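M32 carboxypeptidase (Chitinophagaceae bacterium, PDB 7A03) probably removes amino acids one at a time from the C-terminal ends of peptides, as a metal-dependent carboxypeptidase of the M32 family. Local coordinates at residues 129-137 and 377-385; 357-368 and 385-394. All blocks are in the same frame, centred on the assembly; numbering follows the deposited sequence.

Contact 1 (129-137 and 377-385); sequences YQVFEPALA and ISTKDLNKT
Tyr129 reaches from helix 129-150 to the turn that leads into helix 382-394. With CG anti to the backbone N (chi1 160°), the side chain leaves its helix toward that turn. Its CB rests against CB of Asn383 at 4.0 Å; farther out, the backbone N of Asn383 lies over one ring face, near the rim, while CE2 and CZ pass close to the carbonyl of Thr379 at the ring edge. CZ also packs on CB of Leu382. At the tip, OH donates to Thr379 O at 2.6 Å, in the carbonyl plane and on a lone pair, and OG1 of Thr379 lies 2.7 Å from the same OH. A phenylalanine here would probably keep the packing on Leu382 but leave Thr379 O without this donor, so the turn would be held less firmly.

One helical turn on, Glu133 bends at chi2 and receives NZ of Lys380 on the syn side of OE2 at 2.7 Å, a salt bridge in which exposed Lys380 swings back and probably neutralises the buried carboxylate. Ala137 is small enough to let CG2 of Thr379 come within 3.4 Å of its CB, a tight fit. Leu136 CD2 meets Leu382 CD2 at 3.7 Å. The type II beta turn Thr379-Leu382, overlapped at its start by an ST turn (Ser378 OG accepts from Lys380 N), leads into helix 382-394 while packing against helix 129-150.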
loop_
_atom_site.group_PDB
_atom_site.type_symbol
_atom_site.label_atom_id
_atom_site.label_comp_id
_atom_site.label_asym_id
_atom_site.label_seq_id
_atom_site.Cartn_x
_atom_site.Cartn_y
_atom_site.Cartn_z
ATOM N N TYR A 129 -6.529 -4.472 25.681
ATOM C CA TYR A 129 -7.052 -3.385 24.865
ATOM C C TYR A 129 -7.588 -2.243 25.718
ATOM O O TYR A 129 -7.534 -1.079 25.299
ATOM C CB TYR A 129 -8.151 -3.914 23.940
ATOM C CG TYR A 129 -9.054 -2.827 23.416
ATOM C CD1 TYR A 129 -8.643 -2.005 22.377
ATOM C CD2 TYR A 129 -10.308 -2.609 23.971
ATOM C CE1 TYR A 129 -9.459 -0.995 21.900
ATOM C CE2 TYR A 129 -11.135 -1.604 23.498
ATOM C CZ TYR A 129 -10.701 -0.803 22.460
ATOM O OH TYR A 129 -11.516 0.197 21.991
ATOM N N GLN A 130 -8.120 -2.549 26.907
ATOM C CA GLN A 130 -8.704 -1.505 27.743
ATOM C C GLN A 130 -7.683 -0.454 28.152
ATOM O O GLN A 130 -8.070 0.668 28.495
ATOM C CB GLN A 130 -9.409 -2.113 28.959
ATOM C CG GLN A 130 -10.532 -3.076 28.598
ATOM C CD GLN A 130 -11.642 -2.418 27.785
ATOM O OE1 GLN A 130 -11.776 -1.193 27.763
ATOM N NE2 GLN A 130 -12.438 -3.237 27.104
ATOM N N VAL A 131 -6.392 -0.786 28.109
ATOM C CA VAL A 131 -5.357 0.223 28.307
ATOM C C VAL A 131 -5.388 1.244 27.177
ATOM O O VAL A 131 -5.217 2.450 27.399
ATOM C CB VAL A 131 -3.980 -0.455 28.433
ATOM C CG1 VAL A 131 -2.870 0.572 28.352
ATOM C CG2 VAL A 131 -3.893 -1.241 29.731
ATOM N N PHE A 132 -5.608 0.775 25.948
ATOM C CA PHE A 132 -5.658 1.636 24.774
ATOM C C PHE A 132 -6.999 2.338 24.628
ATOM O O PHE A 132 -7.073 3.370 23.952
ATOM C CB PHE A 132 -5.386 0.770 23.534
ATOM C CG PHE A 132 -5.262 1.535 22.238
ATOM C CD1 PHE A 132 -4.369 2.585 22.108
ATOM C CD2 PHE A 132 -6.018 1.167 21.129
ATOM C CE1 PHE A 132 -4.245 3.273 20.903
ATOM C CE2 PHE A 132 -5.902 1.852 19.928
ATOM C CZ PHE A 132 -5.013 2.905 19.815
ATOM N N GLU A 133 -8.048 1.810 25.256
ATOM C CA GLU A 133 -9.403 2.259 24.942
ATOM C C GLU A 133 -9.651 3.756 25.128
ATOM O O GLU A 133 -10.313 4.349 24.259
ATOM C CB GLU A 133 -10.441 1.390 25.666
ATOM C CG GLU A 133 -11.858 1.628 25.214
ATOM C CD GLU A 133 -12.463 2.885 25.825
ATOM O OE1 GLU A 133 -12.009 3.309 26.907
ATOM O OE2 GLU A 133 -13.365 3.475 25.206
ATOM N N PRO A 134 -9.222 4.410 26.216
ATOM C CA PRO A 134 -9.503 5.856 26.333
ATOM C C PRO A 134 -8.874 6.697 25.230
ATOM O O PRO A 134 -9.539 7.590 24.672
ATOM C CB PRO A 134 -8.961 6.202 27.730
ATOM C CG PRO A 134 -9.030 4.919 28.484
ATOM C CD PRO A 134 -8.683 3.858 27.472
ATOM N N ALA A 135 -7.604 6.438 24.904
ATOM C CA ALA A 135 -6.954 7.160 23.812
ATOM C C ALA A 135 -7.683 6.933 22.492
ATOM O O ALA A 135 -7.874 7.873 21.708
ATOM C CB ALA A 135 -5.482 6.759 23.699
ATOM N N LEU A 136 -8.125 5.696 22.241
ATOM C CA LEU A 136 -8.846 5.418 21.002
ATOM C C LEU A 136 -10.202 6.115 20.980
ATOM O O LEU A 136 -10.649 6.582 19.927
ATOM C CB LEU A 136 -8.999 3.910 20.790
ATOM C CG LEU A 136 -9.605 3.536 19.432
ATOM C CD1 LEU A 136 -8.673 3.957 18.299
ATOM C CD2 LEU A 136 -9.936 2.043 19.344
ATOM N N ALA A 137 -10.872 6.199 22.130
ATOM C CA ALA A 137 -12.141 6.917 22.196
ATOM C C ALA A 137 -11.953 8.395 21.868
ATOM O O ALA A 137 -12.743 8.979 21.111
ATOM C CB ALA A 137 -12.744 6.759 23.591
ATOM N N ILE A 377 -20.996 1.887 16.179
ATOM C CA ILE A 377 -20.124 1.012 16.948
ATOM C C ILE A 377 -19.343 1.884 17.921
ATOM O O ILE A 377 -18.814 2.933 17.536
ATOM C CB ILE A 377 -19.169 0.217 16.032
ATOM C CG1 ILE A 377 -19.946 -0.713 15.100
ATOM C CG2 ILE A 377 -18.149 -0.582 16.849
ATOM C CD1 ILE A 377 -19.046 -1.458 14.107
ATOM N N SER A 378 -19.284 1.460 19.176
ATOM C CA SER A 378 -18.549 2.185 20.199
ATOM C C SER A 378 -17.171 1.564 20.398
ATOM O O SER A 378 -16.928 0.401 20.068
ATOM C CB SER A 378 -19.321 2.183 21.524
ATOM O OG SER A 378 -18.426 2.182 22.623
ATOM N N THR A 379 -16.260 2.365 20.945
ATOM C CA THR A 379 -14.944 1.872 21.322
ATOM C C THR A 379 -14.967 1.065 22.613
ATOM O O THR A 379 -13.987 0.376 22.914
ATOM C CB THR A 379 -13.975 3.047 21.459
ATOM O OG1 THR A 379 -12.711 2.576 21.930
ATOM C CG2 THR A 379 -14.517 4.046 22.439
ATOM N N LYS A 380 -16.049 1.143 23.386
ATOM C CA LYS A 380 -16.173 0.330 24.587
ATOM C C LYS A 380 -16.284 -1.135 24.173
ATOM O O LYS A 380 -17.153 -1.492 23.370
ATOM C CB LYS A 380 -17.414 0.758 25.375
ATOM C CG LYS A 380 -17.357 2.171 25.982
ATOM C CD LYS A 380 -15.937 2.581 26.350
ATOM C CE LYS A 380 -15.891 3.888 27.144
ATOM N NZ LYS A 380 -15.349 5.008 26.308
ATOM N N ASP A 381 -15.390 -1.974 24.699
ATOM C CA ASP A 381 -15.385 -3.405 24.386
ATOM C C ASP A 381 -15.180 -3.658 22.892
ATOM O O ASP A 381 -15.788 -4.552 22.298
ATOM C CB ASP A 381 -16.644 -4.107 24.904
ATOM C CG ASP A 381 -16.473 -4.647 26.309
ATOM O OD1 ASP A 381 -15.924 -5.759 26.457
ATOM O OD2 ASP A 381 -16.891 -3.961 27.266
ATOM N N LEU A 382 -14.324 -2.850 22.270
ATOM C CA LEU A 382 -14.042 -3.064 20.856
ATOM C C LEU A 382 -13.321 -4.384 20.623
ATOM O O LEU A 382 -13.429 -4.965 19.536
ATOM C CB LEU A 382 -13.240 -1.890 20.302
ATOM C CG LEU A 382 -13.111 -1.823 18.780
ATOM C CD1 LEU A 382 -14.477 -1.647 18.142
ATOM C CD2 LEU A 382 -12.184 -0.706 18.375
ATOM N N ASN A 383 -12.582 -4.875 21.623
ATOM C CA ASN A 383 -11.909 -6.161 21.469
ATOM C C ASN A 383 -12.916 -7.285 21.249
ATOM O O ASN A 383 -12.693 -8.169 20.416
ATOM C CB ASN A 383 -11.012 -6.443 22.674
ATOM C CG ASN A 383 -11.774 -6.420 23.980
ATOM O OD1 ASN A 383 -12.696 -5.628 24.159
ATOM N ND2 ASN A 383 -11.396 -7.300 24.900
ATOM N N LYS A 384 -14.043 -7.257 21.967
ATOM C CA LYS A 384 -15.070 -8.273 21.755
ATOM C C LYS A 384 -15.667 -8.173 20.356
ATOM O O LYS A 384 -15.879 -9.194 19.689
ATOM C CB LYS A 384 -16.163 -8.161 22.821
ATOM C CG LYS A 384 -17.214 -9.258 22.717
ATOM C CD LYS A 384 -18.582 -8.812 23.196
ATOM C CE LYS A 384 -19.668 -9.162 22.187
ATOM N NZ LYS A 384 -20.106 -10.582 22.291
ATOM N N THR A 385 -15.945 -6.949 19.900
ATOM C CA THR A 385 -16.459 -6.744 18.549
ATOM C C THR A 385 -15.500 -7.318 17.513
ATOM O O THR A 385 -15.904 -8.061 16.602
ATOM C CB THR A 385 -16.638 -5.239 18.328
ATOM O OG1 THR A 385 -17.564 -4.728 19.301
ATOM C CG2 THR A 385 -17.152 -4.951 16.935
#

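Contact 2 (357-368 and 385-394); sequences TYHFHIMIRYEI and TWNDYYRQYL
Tyr390 sends its hydroxyl across to helix 358-374, where three nitrogens converge on it. Arg365 grips the oxygen end-on, NH1 at 2.8 Å and NH2 at a longer 3.2 Å, with OH only 2° out of the guanidinium plane. ND1 of His361 shares a third hydrogen bond with OH, and either could be the donor. Tyrosine suits this place because its rigid ring spans the gap and ends in an atom able both to give and to accept. One face of the guanidinium is covered by Trp386, whose CH2 sits over its centre, 3.3 Å from CZ, and Asp408 forms a salt bridge with NE. NH1 also bonds to His361 O, from above the carbonyl plane and on the face opposite the one used by Arg365 N.

The middle is dense and apolar. Ile364, with CG2 anti to its backbone N, lays that methyl against CB of Tyr389 at 3.6 Å, while its CD1 lies over the Tyr390 ring. Toward one end, Leu394 divides its methyls, CD1 over the face of the His361 imidazole and CD2 on CB of Phe360 at 3.8 Å.

The side with partly exposed residues is looser at Glu367, which offers Tyr389 OH little more than its CB, at 3.6 Å, and turns its carboxylate to Lys370. In one of its two modelled conformers, Met363 sets CE over the centre of the Tyr393 ring, 9° off the normal, a tentative CH-pi contact; SD lies above the same face, 5.4 Å from the centroid, as a Met-aromatic contact.

The segments run roughly antiparallel, at 141°, with axes 10.3 Å apart at closest approach. Helix 170-192 packs on Phe360, and helix 420-439 covers the side of helix 358-374 bearing His359 and Ile362.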
loop_
_atom_site.group_PDB
_atom_site.type_symbol
_atom_site.label_atom_id
_atom_site.label_comp_id
_atom_site.label_asym_id
_atom_site.label_seq_id
_atom_site.Cartn_x
_atom_site.Cartn_y
_atom_site.Cartn_z
ATOM N N THR A 357 -7.469 -14.694 2.183
ATOM C CA THR A 357 -7.983 -14.313 3.493
ATOM C C THR A 357 -7.632 -12.875 3.857
ATOM O O THR A 357 -8.351 -12.273 4.662
ATOM C CB THR A 357 -7.472 -15.272 4.572
ATOM O OG1 THR A 357 -6.041 -15.194 4.631
ATOM C CG2 THR A 357 -7.914 -16.695 4.281
ATOM N N TYR A 358 -6.560 -12.315 3.276
ATOM C CA TYR A 358 -6.182 -10.926 3.549
ATOM C C TYR A 358 -7.387 -9.992 3.490
ATOM O O TYR A 358 -7.548 -9.100 4.339
ATOM C CB TYR A 358 -5.138 -10.463 2.522
ATOM C CG TYR A 358 -4.499 -9.124 2.847
ATOM C CD1 TYR A 358 -5.088 -7.928 2.433
ATOM C CD2 TYR A 358 -3.314 -9.060 3.563
ATOM C CE1 TYR A 358 -4.524 -6.708 2.740
ATOM C CE2 TYR A 358 -2.730 -7.846 3.870
ATOM C CZ TYR A 358 -3.337 -6.676 3.450
ATOM O OH TYR A 358 -2.769 -5.455 3.749
ATOM N N HIS A 359 -8.256 -10.196 2.500
ATOM C CA HIS A 359 -9.330 -9.245 2.269
ATOM C C HIS A 359 -10.422 -9.324 3.323
ATOM O O HIS A 359 -11.081 -8.314 3.587
ATOM C CB HIS A 359 -9.792 -9.347 0.818
ATOM C CG HIS A 359 -8.640 -9.245 -0.128
ATOM N ND1 HIS A 359 -7.951 -8.063 -0.316
ATOM C CD2 HIS A 359 -7.982 -10.185 -0.849
ATOM C CE1 HIS A 359 -6.940 -8.274 -1.141
ATOM N NE2 HIS A 359 -6.939 -9.551 -1.486
ATOM N N PHE A 360 -10.552 -10.460 4.013
ATOM C CA PHE A 360 -11.442 -10.464 5.169
ATOM C C PHE A 360 -10.895 -9.584 6.284
ATOM O O PHE A 360 -11.650 -8.810 6.895
ATOM C CB PHE A 360 -11.715 -11.886 5.635
ATOM C CG PHE A 360 -12.609 -12.649 4.700
ATOM C CD1 PHE A 360 -12.082 -13.291 3.590
ATOM C CD2 PHE A 360 -13.979 -12.662 4.890
ATOM C CE1 PHE A 360 -12.911 -13.970 2.710
ATOM C CE2 PHE A 360 -14.803 -13.335 4.018
ATOM C CZ PHE A 360 -14.270 -13.985 2.932
ATOM N N HIS A 361 -9.578 -9.648 6.519
ATOM C CA HIS A 361 -8.955 -8.731 7.474
ATOM C C HIS A 361 -9.322 -7.293 7.124
ATOM O O HIS A 361 -9.772 -6.516 7.984
ATOM C CB HIS A 361 -7.434 -8.909 7.460
ATOM C CG HIS A 361 -6.958 -10.245 7.955
ATOM N ND1 HIS A 361 -6.668 -10.501 9.284
ATOM C CD2 HIS A 361 -6.673 -11.386 7.285
ATOM C CE1 HIS A 361 -6.258 -11.752 9.409
ATOM N NE2 HIS A 361 -6.253 -12.311 8.212
ATOM N N ILE A 362 -9.232 -6.950 5.834
ATOM C CA ILE A 362 -9.504 -5.563 5.478
ATOM C C ILE A 362 -10.977 -5.280 5.675
ATOM O O ILE A 362 -11.363 -4.224 6.206
ATOM C CB ILE A 362 -9.035 -5.260 4.044
ATOM C CG1 ILE A 362 -7.525 -5.455 3.910
ATOM C CG2 ILE A 362 -9.420 -3.848 3.627
ATOM C CD1 ILE A 362 -6.693 -4.431 4.683
ATOM N N MET A 363 -11.828 -6.232 5.294
ATOM C CA MET A 363 -13.260 -6.004 5.404
ATOM C C MET A 363 -13.646 -5.746 6.850
ATOM O O MET A 363 -14.430 -4.827 7.141
ATOM C CB MET A 363 -14.014 -7.204 4.848
ATOM C CG MET A 363 -15.502 -6.979 4.697
ATOM S SD MET A 363 -16.299 -8.490 4.157
ATOM C CE MET A 363 -16.176 -9.474 5.647
ATOM N N ILE A 364 -13.041 -6.496 7.778
ATOM C CA ILE A 364 -13.404 -6.332 9.179
ATOM C C ILE A 364 -13.027 -4.934 9.638
ATOM O O ILE A 364 -13.850 -4.217 10.227
ATOM C CB ILE A 364 -12.759 -7.438 10.031
ATOM C CG1 ILE A 364 -13.457 -8.769 9.742
ATOM C CG2 ILE A 364 -12.846 -7.069 11.505
ATOM C CD1 ILE A 364 -12.648 -9.974 10.140
ATOM N N ARG A 365 -11.824 -4.482 9.260
ATOM C CA ARG A 365 -11.404 -3.141 9.649
ATOM C C ARG A 365 -12.322 -2.105 9.019
ATOM O O ARG A 365 -12.755 -1.145 9.685
ATOM C CB ARG A 365 -9.935 -2.922 9.270
ATOM C CG ARG A 365 -8.967 -3.713 10.169
ATOM C CD ARG A 365 -7.654 -4.028 9.447
ATOM N NE ARG A 365 -6.680 -4.741 10.276
ATOM C CZ ARG A 365 -6.800 -6.015 10.667
ATOM N NH1 ARG A 365 -7.859 -6.730 10.319
ATOM N NH2 ARG A 365 -5.854 -6.590 11.403
ATOM N N TYR A 366 -12.722 -2.345 7.764
ATOM C CA TYR A 366 -13.607 -1.396 7.111
ATOM C C TYR A 366 -14.919 -1.292 7.876
ATOM O O TYR A 366 -15.354 -0.187 8.250
ATOM C CB TYR A 366 -13.796 -1.792 5.643
ATOM C CG TYR A 366 -14.922 -1.099 4.944
ATOM C CD1 TYR A 366 -14.806 0.214 4.510
ATOM C CD2 TYR A 366 -16.113 -1.771 4.701
ATOM C CE1 TYR A 366 -15.852 0.840 3.883
ATOM C CE2 TYR A 366 -17.173 -1.143 4.054
ATOM C CZ TYR A 366 -17.021 0.168 3.649
ATOM O OH TYR A 366 -18.041 0.823 3.004
ATOM N N GLU A 367 -15.513 -2.441 8.225
ATOM C CA GLU A 367 -16.823 -2.359 8.858
ATOM C C GLU A 367 -16.697 -1.679 10.206
ATOM O O GLU A 367 -17.499 -0.792 10.545
ATOM C CB GLU A 367 -17.490 -3.731 8.984
ATOM C CG GLU A 367 -17.629 -4.502 7.669
ATOM C CD GLU A 367 -18.592 -3.871 6.667
ATOM O OE1 GLU A 367 -19.422 -3.021 7.058
ATOM O OE2 GLU A 367 -18.517 -4.242 5.473
ATOM N N ILE A 368 -15.622 -1.993 10.932
ATOM C CA ILE A 368 -15.454 -1.413 12.252
ATOM C C ILE A 368 -15.245 0.082 12.128
ATOM O O ILE A 368 -15.902 0.874 12.819
ATOM C CB ILE A 368 -14.311 -2.116 13.002
ATOM C CG1 ILE A 368 -14.792 -3.469 13.520
ATOM C CG2 ILE A 368 -13.776 -1.234 14.131
ATOM C CD1 ILE A 368 -13.693 -4.336 14.044
ATOM N N THR A 385 -15.945 -6.949 19.900
ATOM C CA THR A 385 -16.459 -6.744 18.549
ATOM C C THR A 385 -15.500 -7.318 17.513
ATOM O O THR A 385 -15.904 -8.061 16.602
ATOM C CB THR A 385 -16.638 -5.239 18.328
ATOM O OG1 THR A 385 -17.564 -4.728 19.301
ATOM C CG2 THR A 385 -17.152 -4.951 16.935
ATOM N N TRP A 386 -14.223 -6.961 17.643
ATOM C CA TRP A 386 -13.176 -7.459 16.762
ATOM C C TRP A 386 -13.158 -8.983 16.753
ATOM O O TRP A 386 -13.184 -9.611 15.687
ATOM C CB TRP A 386 -11.839 -6.903 17.255
ATOM C CG TRP A 386 -10.643 -7.305 16.466
ATOM C CD1 TRP A 386 -9.977 -8.498 16.518
ATOM C CD2 TRP A 386 -9.940 -6.498 15.516
ATOM N NE1 TRP A 386 -8.919 -8.490 15.652
ATOM C CE2 TRP A 386 -8.866 -7.270 15.026
ATOM C CE3 TRP A 386 -10.118 -5.196 15.029
ATOM C CZ2 TRP A 386 -7.979 -6.790 14.066
ATOM C CZ3 TRP A 386 -9.233 -4.714 14.079
ATOM C CH2 TRP A 386 -8.174 -5.512 13.607
ATOM N N ASN A 387 -13.119 -9.590 17.941
ATOM C CA ASN A 387 -13.026 -11.043 18.025
ATOM C C ASN A 387 -14.239 -11.714 17.399
ATOM O O ASN A 387 -14.104 -12.748 16.733
ATOM C CB ASN A 387 -12.854 -11.475 19.481
ATOM C CG ASN A 387 -11.591 -10.910 20.118
ATOM O OD1 ASN A 387 -10.746 -10.305 19.450
ATOM N ND2 ASN A 387 -11.460 -11.107 21.423
ATOM N N ASP A 388 -15.438 -11.145 17.603
ATOM C CA ASP A 388 -16.640 -11.694 16.983
ATOM C C ASP A 388 -16.553 -11.632 15.464
ATOM O O ASP A 388 -16.911 -12.598 14.778
ATOM C CB ASP A 388 -17.877 -10.943 17.476
ATOM C CG ASP A 388 -18.214 -11.255 18.920
ATOM O OD1 ASP A 388 -17.679 -12.246 19.471
ATOM O OD2 ASP A 388 -19.014 -10.495 19.506
ATOM N N TYR A 389 -16.079 -10.501 14.925
ATOM C CA TYR A 389 -15.901 -10.386 13.477
ATOM C C TYR A 389 -14.936 -11.452 12.966
ATOM O O TYR A 389 -15.189 -12.117 11.946
ATOM C CB TYR A 389 -15.372 -8.983 13.138
ATOM C CG TYR A 389 -16.431 -7.945 12.791
ATOM C CD1 TYR A 389 -17.084 -7.971 11.567
ATOM C CD2 TYR A 389 -16.756 -6.930 13.682
ATOM C CE1 TYR A 389 -18.045 -7.023 11.246
ATOM C CE2 TYR A 389 -17.719 -5.975 13.369
ATOM C CZ TYR A 389 -18.358 -6.032 12.148
ATOM O OH TYR A 389 -19.307 -5.089 11.828
ATOM N N TYR A 390 -13.816 -11.628 13.667
ATOM C CA TYR A 390 -12.834 -12.613 13.233
ATOM C C TYR A 390 -13.403 -14.026 13.270
ATOM O O TYR A 390 -13.155 -14.826 12.359
ATOM C CB TYR A 390 -11.560 -12.506 14.065
ATOM C CG TYR A 390 -10.524 -11.654 13.379
ATOM C CD1 TYR A 390 -10.677 -10.280 13.299
ATOM C CD2 TYR A 390 -9.404 -12.227 12.783
ATOM C CE1 TYR A 390 -9.728 -9.480 12.655
ATOM C CE2 TYR A 390 -8.454 -11.445 12.130
ATOM C CZ TYR A 390 -8.618 -10.063 12.081
ATOM O OH TYR A 390 -7.675 -9.269 11.436
ATOM N N ARG A 391 -14.171 -14.355 14.307
ATOM C CA ARG A 391 -14.733 -15.697 14.358
ATOM C C ARG A 391 -15.778 -15.891 13.271
ATOM O O ARG A 391 -15.821 -16.945 12.623
ATOM C CB ARG A 391 -15.338 -15.973 15.729
ATOM C CG ARG A 391 -15.885 -17.375 15.852
ATOM C CD ARG A 391 -15.972 -17.771 17.293
ATOM N NE ARG A 391 -16.323 -19.174 17.455
ATOM C CZ ARG A 391 -16.537 -19.733 18.637
ATOM N NH1 ARG A 391 -16.433 -18.993 19.733
ATOM N NH2 ARG A 391 -16.848 -21.018 18.729
ATOM N N GLN A 392 -16.630 -14.888 13.058
ATOM C CA GLN A 392 -17.728 -15.023 12.106
ATOM C C GLN A 392 -17.205 -15.210 10.689
ATOM O O GLN A 392 -17.657 -16.105 9.961
ATOM C CB GLN A 392 -18.632 -13.793 12.190
ATOM C CG GLN A 392 -19.726 -13.767 11.137
ATOM C CD GLN A 392 -20.597 -12.531 11.220
ATOM O OE1 GLN A 392 -20.496 -11.742 12.162
ATOM N NE2 GLN A 392 -21.460 -12.355 10.227
ATOM N N TYR A 393 -16.244 -14.382 10.277
ATOM C CA TYR A 393 -15.826 -14.373 8.876
ATOM C C TYR A 393 -14.594 -15.216 8.575
ATOM O O TYR A 393 -14.489 -15.751 7.465
ATOM C CB TYR A 393 -15.603 -12.934 8.398
ATOM C CG TYR A 393 -16.904 -12.163 8.313
ATOM C CD1 TYR A 393 -17.876 -12.508 7.382
ATOM C CD2 TYR A 393 -17.170 -11.110 9.183
ATOM C CE1 TYR A 393 -19.077 -11.816 7.306
ATOM C CE2 TYR A 393 -18.364 -10.411 9.113
ATOM C CZ TYR A 393 -19.314 -10.774 8.175
ATOM O OH TYR A 393 -20.501 -10.085 8.101
ATOM N N LEU A 394 -13.652 -15.350 9.511
ATOM C CA LEU A 394 -12.454 -16.140 9.263
ATOM C C LEU A 394 -12.418 -17.461 10.024
ATOM O O LEU A 394 -11.534 -18.283 9.758
ATOM C CB LEU A 394 -11.195 -15.314 9.573
ATOM C CG LEU A 394 -10.805 -14.300 8.486
ATOM C CD1 LEU A 394 -9.751 -13.317 8.985
ATOM C CD2 LEU A 394 -10.310 -15.036 7.246
#

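Overall arrangement
Helix 382-394 carries both contacts: its entry turn and first residues meet helix 129-150 in contact 1, and from Thr385, which belongs to both, it runs on along helix 358-374 in contact 2. The centres lie about 16 Å apart, and the two touch directly. CD1 of Ile377 packs 4.0 Å from CA of Ile368, and CD1 of Leu382 lies 4.1 Å from CG2 of Ile368, so apolar packing continues from one to the other. Contact 1 is the more peripheral and partly exposed, about 26 Å from the chain's centre against 19 Å for the buried contact 2. The HExxH pattern at His267, Glu268 and His271, probably the metal-binding motif, belongs to neither.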